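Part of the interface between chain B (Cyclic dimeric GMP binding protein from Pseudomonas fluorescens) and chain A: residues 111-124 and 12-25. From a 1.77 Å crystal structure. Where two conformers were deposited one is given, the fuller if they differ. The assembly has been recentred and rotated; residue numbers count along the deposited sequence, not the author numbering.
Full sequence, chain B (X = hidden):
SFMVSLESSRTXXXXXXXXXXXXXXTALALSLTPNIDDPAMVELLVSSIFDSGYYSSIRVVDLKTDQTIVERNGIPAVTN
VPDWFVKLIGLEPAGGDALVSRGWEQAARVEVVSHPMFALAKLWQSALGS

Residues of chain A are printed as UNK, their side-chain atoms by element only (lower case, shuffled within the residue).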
# COMPACT_ATOMS: atom_id res chain seq x y z
N GLU B 111 -0.39 -11.65 -13.09
CA GLU B 111 -1.46 -10.67 -13.30
C GLU B 111 -1.90 -10.09 -11.95
O GLU B 111 -2.18 -10.82 -11.01
CB GLU B 111 -2.68 -11.35 -13.96
CG GLU B 111 -2.35 -12.12 -15.25
CD GLU B 111 -3.55 -12.89 -15.80
OE1 GLU B 111 -4.45 -13.24 -15.01
OE2 GLU B 111 -3.59 -13.15 -17.02
N VAL B 112 -1.95 -8.76 -11.85
CA VAL B 112 -2.31 -8.08 -10.61
C VAL B 112 -3.43 -7.10 -10.87
O VAL B 112 -3.45 -6.45 -11.91
CB VAL B 112 -1.09 -7.31 -10.01
CG1 VAL B 112 -1.52 -6.48 -8.78
CG2 VAL B 112 0.03 -8.29 -9.65
N VAL B 113 -4.39 -7.01 -9.95
CA VAL B 113 -5.38 -5.95 -9.99
C VAL B 113 -5.34 -5.23 -8.66
O VAL B 113 -5.48 -5.87 -7.60
CB VAL B 113 -6.80 -6.50 -10.21
CG1 VAL B 113 -7.82 -5.37 -10.17
CG2 VAL B 113 -6.89 -7.20 -11.56
N SER B 114 -5.14 -3.91 -8.69
CA SER B 114 -5.00 -3.14 -7.45
C SER B 114 -6.35 -2.66 -6.95
O SER B 114 -7.17 -2.18 -7.73
CB SER B 114 -4.05 -1.95 -7.65
OG SER B 114 -2.72 -2.40 -7.81
N HIS B 115 -6.58 -2.78 -5.64
CA HIS B 115 -7.87 -2.38 -5.08
C HIS B 115 -7.99 -0.86 -5.05
O HIS B 115 -7.09 -0.18 -4.58
CB HIS B 115 -8.03 -2.94 -3.67
CG HIS B 115 -9.45 -2.99 -3.21
ND1 HIS B 115 -10.19 -1.86 -2.94
CD2 HIS B 115 -10.28 -4.04 -2.98
CE1 HIS B 115 -11.41 -2.21 -2.56
NE2 HIS B 115 -11.49 -3.53 -2.58
N PRO B 116 -9.13 -0.32 -5.53
CA PRO B 116 -9.32 1.13 -5.66
C PRO B 116 -9.81 1.83 -4.39
O PRO B 116 -10.01 3.05 -4.42
CB PRO B 116 -10.41 1.22 -6.74
CG PRO B 116 -11.24 -0.00 -6.51
CD PRO B 116 -10.26 -1.08 -6.10
N MSE B 117 -9.99 1.10 -3.29
CA MSE B 117 -10.62 1.73 -2.11
C MSE B 117 -9.88 3.00 -1.64
O MSE B 117 -10.52 4.01 -1.32
CB MSE B 117 -10.83 0.73 -0.96
CG MSE B 117 -9.60 0.34 -0.20
SE MSE B 117 -10.13 -0.46 1.55
CE MSE B 117 -12.08 -0.01 1.55
N PHE B 118 -8.54 2.98 -1.62
CA PHE B 118 -7.76 4.13 -1.16
C PHE B 118 -7.89 5.34 -2.09
O PHE B 118 -8.09 6.47 -1.64
CB PHE B 118 -6.27 3.78 -0.95
CG PHE B 118 -5.54 4.73 -0.01
CD1 PHE B 118 -4.87 5.82 -0.51
CD2 PHE B 118 -5.55 4.52 1.36
CE1 PHE B 118 -4.20 6.70 0.33
CE2 PHE B 118 -4.87 5.40 2.21
CZ PHE B 118 -4.21 6.49 1.69
N ALA B 119 -7.80 5.09 -3.39
CA ALA B 119 -8.00 6.14 -4.40
C ALA B 119 -9.37 6.80 -4.27
O ALA B 119 -9.49 8.02 -4.29
CB ALA B 119 -7.83 5.55 -5.82
N LEU B 120 -10.41 5.99 -4.13
CA LEU B 120 -11.76 6.52 -4.01
C LEU B 120 -11.92 7.32 -2.72
O LEU B 120 -12.59 8.36 -2.69
CB LEU B 120 -12.79 5.38 -4.08
CG LEU B 120 -12.94 4.76 -5.48
CD1 LEU B 120 -13.55 3.37 -5.39
CD2 LEU B 120 -13.75 5.65 -6.43
N ALA B 121 -11.31 6.84 -1.64
CA ALA B 121 -11.39 7.54 -0.36
C ALA B 121 -10.76 8.92 -0.46
O ALA B 121 -11.25 9.89 0.11
CB ALA B 121 -10.71 6.72 0.75
N LYS B 122 -9.67 9.00 -1.22
CA LYS B 122 -8.96 10.26 -1.44
C LYS B 122 -9.76 11.22 -2.32
O LYS B 122 -9.83 12.42 -2.03
CB LYS B 122 -7.59 10.01 -2.07
CG LYS B 122 -6.50 9.69 -1.06
CD LYS B 122 -5.14 9.55 -1.73
CE LYS B 122 -4.53 10.91 -2.04
NZ LYS B 122 -3.18 10.80 -2.67
N LEU B 123 -10.33 10.70 -3.40
CA LEU B 123 -11.21 11.50 -4.25
C LEU B 123 -12.36 12.05 -3.44
O LEU B 123 -12.75 13.21 -3.60
CB LEU B 123 -11.77 10.65 -5.39
CG LEU B 123 -10.93 10.55 -6.65
CD1 LEU B 123 -11.50 9.48 -7.57
CD2 LEU B 123 -10.91 11.91 -7.32
N TRP B 124 -12.92 11.21 -2.57
CA TRP B 124 -14.05 11.62 -1.74
C TRP B 124 -13.67 12.73 -0.77
O TRP B 124 -14.39 13.72 -0.65
CB TRP B 124 -14.61 10.41 -0.99
CG TRP B 124 -15.74 10.73 -0.06
CD1 TRP B 124 -15.74 10.60 1.30
CD2 TRP B 124 -17.03 11.24 -0.41
NE1 TRP B 124 -16.95 10.99 1.81
CE2 TRP B 124 -17.76 11.39 0.78
CE3 TRP B 124 -17.64 11.59 -1.62
CZ2 TRP B 124 -19.07 11.87 0.81
CZ3 TRP B 124 -18.95 12.07 -1.60
CH2 TRP B 124 -19.65 12.20 -0.39
N UNK A 12 -5.50 11.11 -13.11
CA UNK A 12 -4.32 10.94 -12.26
C UNK A 12 -4.43 9.70 -11.38
O UNK A 12 -3.47 8.95 -11.24
c UNK A 12 -3.71 14.67 -11.21
o UNK A 12 -3.42 15.77 -11.66
c UNK A 12 -3.68 13.43 -12.10
n UNK A 12 -4.07 14.48 -9.94
c UNK A 12 -4.12 12.18 -11.36
N UNK A 13 -5.59 9.50 -10.76
CA UNK A 13 -5.80 8.33 -9.92
C UNK A 13 -5.85 7.06 -10.73
O UNK A 13 -5.37 6.01 -10.27
c UNK A 13 -7.07 8.46 -9.08
c UNK A 13 -6.16 9.08 -6.82
c UNK A 13 -6.03 9.95 -5.75
c UNK A 13 -7.46 11.52 -6.86
c UNK A 13 -6.93 9.41 -7.92
c UNK A 13 -6.69 11.17 -5.78
c UNK A 13 -7.58 10.64 -7.93
o UNK A 13 -6.59 12.06 -4.73
N UNK A 14 -6.44 7.13 -11.91
CA UNK A 14 -6.46 5.98 -12.80
C UNK A 14 -5.03 5.58 -13.15
O UNK A 14 -4.67 4.40 -13.07
c UNK A 14 -8.75 6.32 -13.77
c UNK A 14 -7.25 6.25 -14.08
c UNK A 14 -6.96 5.17 -15.14
N UNK A 15 -4.21 6.56 -13.50
CA UNK A 15 -2.83 6.28 -13.88
C UNK A 15 -2.04 5.77 -12.69
O UNK A 15 -1.22 4.85 -12.82
n UNK A 15 -2.46 9.09 -16.30
c UNK A 15 -2.74 7.88 -15.84
o UNK A 15 -3.41 7.08 -16.48
c UNK A 15 -2.17 7.52 -14.48
N UNK A 16 -2.28 6.37 -11.53
CA UNK A 16 -1.62 5.95 -10.30
C UNK A 16 -1.93 4.50 -9.92
O UNK A 16 -1.01 3.73 -9.62
c UNK A 16 -1.95 6.89 -9.14
n UNK A 16 -2.67 7.99 -6.57
c UNK A 16 -1.20 6.57 -7.86
o UNK A 16 -0.47 8.08 -6.16
c UNK A 16 -1.42 7.62 -6.79
N UNK A 17 -3.21 4.13 -9.92
CA UNK A 17 -3.60 2.75 -9.57
C UNK A 17 -3.05 1.75 -10.57
O UNK A 17 -2.58 0.67 -10.20
c UNK A 17 -5.12 2.60 -9.54
c UNK A 17 -5.88 3.06 -8.31
c UNK A 17 -7.37 2.82 -8.55
c UNK A 17 -5.38 2.30 -7.09
N UNK A 18 -3.08 2.11 -11.86
CA UNK A 18 -2.54 1.21 -12.89
C UNK A 18 -1.04 1.01 -12.67
O UNK A 18 -0.54 -0.11 -12.73
n UNK A 18 -3.00 2.46 -17.13
c UNK A 18 -2.35 0.82 -15.40
n UNK A 18 -5.25 2.71 -17.61
n UNK A 18 -3.81 4.46 -17.92
c UNK A 18 -4.02 3.20 -17.55
c UNK A 18 -3.10 1.07 -16.70
c UNK A 18 -2.81 1.75 -14.30
N UNK A 19 -0.32 2.09 -12.39
CA UNK A 19 1.10 1.98 -12.09
C UNK A 19 1.34 1.14 -10.84
O UNK A 19 2.30 0.39 -10.75
c UNK A 19 1.74 3.36 -11.95
o UNK A 19 1.73 4.03 -13.20
N UNK A 20 0.45 1.27 -9.86
CA UNK A 20 0.56 0.49 -8.64
C UNK A 20 0.49 -1.01 -8.97
O UNK A 20 1.31 -1.81 -8.50
n UNK A 20 -0.15 -0.37 -4.24
c UNK A 20 -0.55 0.91 -7.66
n UNK A 20 -1.12 -0.96 -6.06
c UNK A 20 0.12 0.61 -5.17
c UNK A 20 -0.48 0.24 -6.33
c UNK A 20 -0.91 -1.29 -4.80
N UNK A 21 -0.48 -1.38 -9.80
CA UNK A 21 -0.68 -2.78 -10.18
C UNK A 21 0.47 -3.29 -11.05
O UNK A 21 0.97 -4.40 -10.86
c UNK A 21 -2.01 -2.96 -10.89
N UNK A 22 0.90 -2.47 -12.00
CA UNK A 22 2.00 -2.85 -12.87
C UNK A 22 3.29 -3.05 -12.09
O UNK A 22 4.03 -4.01 -12.32
c UNK A 22 3.36 -2.20 -14.89
c UNK A 22 2.24 -1.80 -13.96
n UNK A 22 3.87 -4.54 -15.19
c UNK A 22 3.09 -3.54 -15.55
o UNK A 22 2.18 -3.67 -16.35
N UNK A 23 3.57 -2.14 -11.16
CA UNK A 23 4.78 -2.24 -10.36
C UNK A 23 4.80 -3.53 -9.54
O UNK A 23 5.84 -4.17 -9.42
o UNK A 23 5.60 0.13 -11.44
o UNK A 23 5.35 1.33 -9.61
c UNK A 23 5.33 0.23 -10.22
c UNK A 23 4.96 -1.02 -9.45
N UNK A 24 3.65 -3.90 -8.99
CA UNK A 24 3.54 -5.13 -8.20
C UNK A 24 3.77 -6.36 -9.07
O UNK A 24 4.43 -7.31 -8.64
c UNK A 24 2.17 -5.21 -7.51
N UNK A 25 3.21 -6.35 -10.27
CA UNK A 25 3.36 -7.49 -11.18
C UNK A 25 4.82 -7.64 -11.58
O UNK A 25 5.36 -8.74 -11.60
c UNK A 25 2.49 -7.32 -12.42

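Chain A contributes one continuous helix, and its side chains can be identified in order from their atoms. Position 12 carries three carbons, the last bearing one oxygen and one nitrogen; it lies out of reach of chain B and is glutamine, Q12(A). Position 13 has one carbon followed by a six-carbon ring bearing an oxygen, directed toward the helix of chain B, so it is tyrosine. Ring atom CE2 of Y13(A) lies 3.5 Å from L123(B) CD2, its OH is 3.5 Å from K122(B) CB, and A119(B) O sits over one ring face.

Position 14, three carbons forked at the first, points away: valine, V14(A). Position 15 has two carbons, the second carrying one oxygen and one nitrogen, and touches nothing on chain B; it is asparagine, N15(A). Position 16 has three carbons ending in an oxygen and a nitrogen. It is glutamine, Q16(A), which points toward chain B without making contact. Four carbons forked at the second mark position 17 as leucine. L17(A) CD1 lies 3.9 Å from both P116(B) CB and A119(B) CB, filling the corner where the loop enters the helix.

At position 18, three carbons, a nitrogen and a carbon carrying two more nitrogens form arginine, R18(A), directed away, as is position 19, one carbon and one oxygen: serine, S19(A). Position 20 has one carbon and a five-membered ring with two nitrogens, one of which approaches S114(B); it is histidine. H20(A) ND1 and S114(B) OG are hydrogen-bonded at 2.8 Å, the hydroxyl lying at the ring edge near its plane.

Position 21 has a single carbon, CB, 3.2 Å from S114(B) OG, and is alanine, A21(A). Position 22, three carbons with a terminal oxygen and nitrogen, points away: glutamine, Q22(A). Position 23, two carbons with two oxygens on the second, is out of reach: aspartate, D23(A). Position 24 has one carbon, its CB 4.1 Å from V112(B) CG1, and is alanine, A24(A). Position 25 likewise has one carbon, its CB 3.8 Å from V112(B) CG2: alanine, A25(A).

The helix runs roughly antiparallel to both the strand and the helix of chain B, at 146° and 158°. Its small alanines let the strand come close: S114(B) and A21(A) have CA atoms 5.1 Å apart. Toward the N-terminal side of the chain A stretch, Y13(A) and L17(A) span the wider 10.5 Å separation between helix axes. Packing is thus mainly apolar, with the histidine–serine pair the only hydrogen bond between the stretches.

Chain A, residues 12-25: QYVNQLRSHAQDAA
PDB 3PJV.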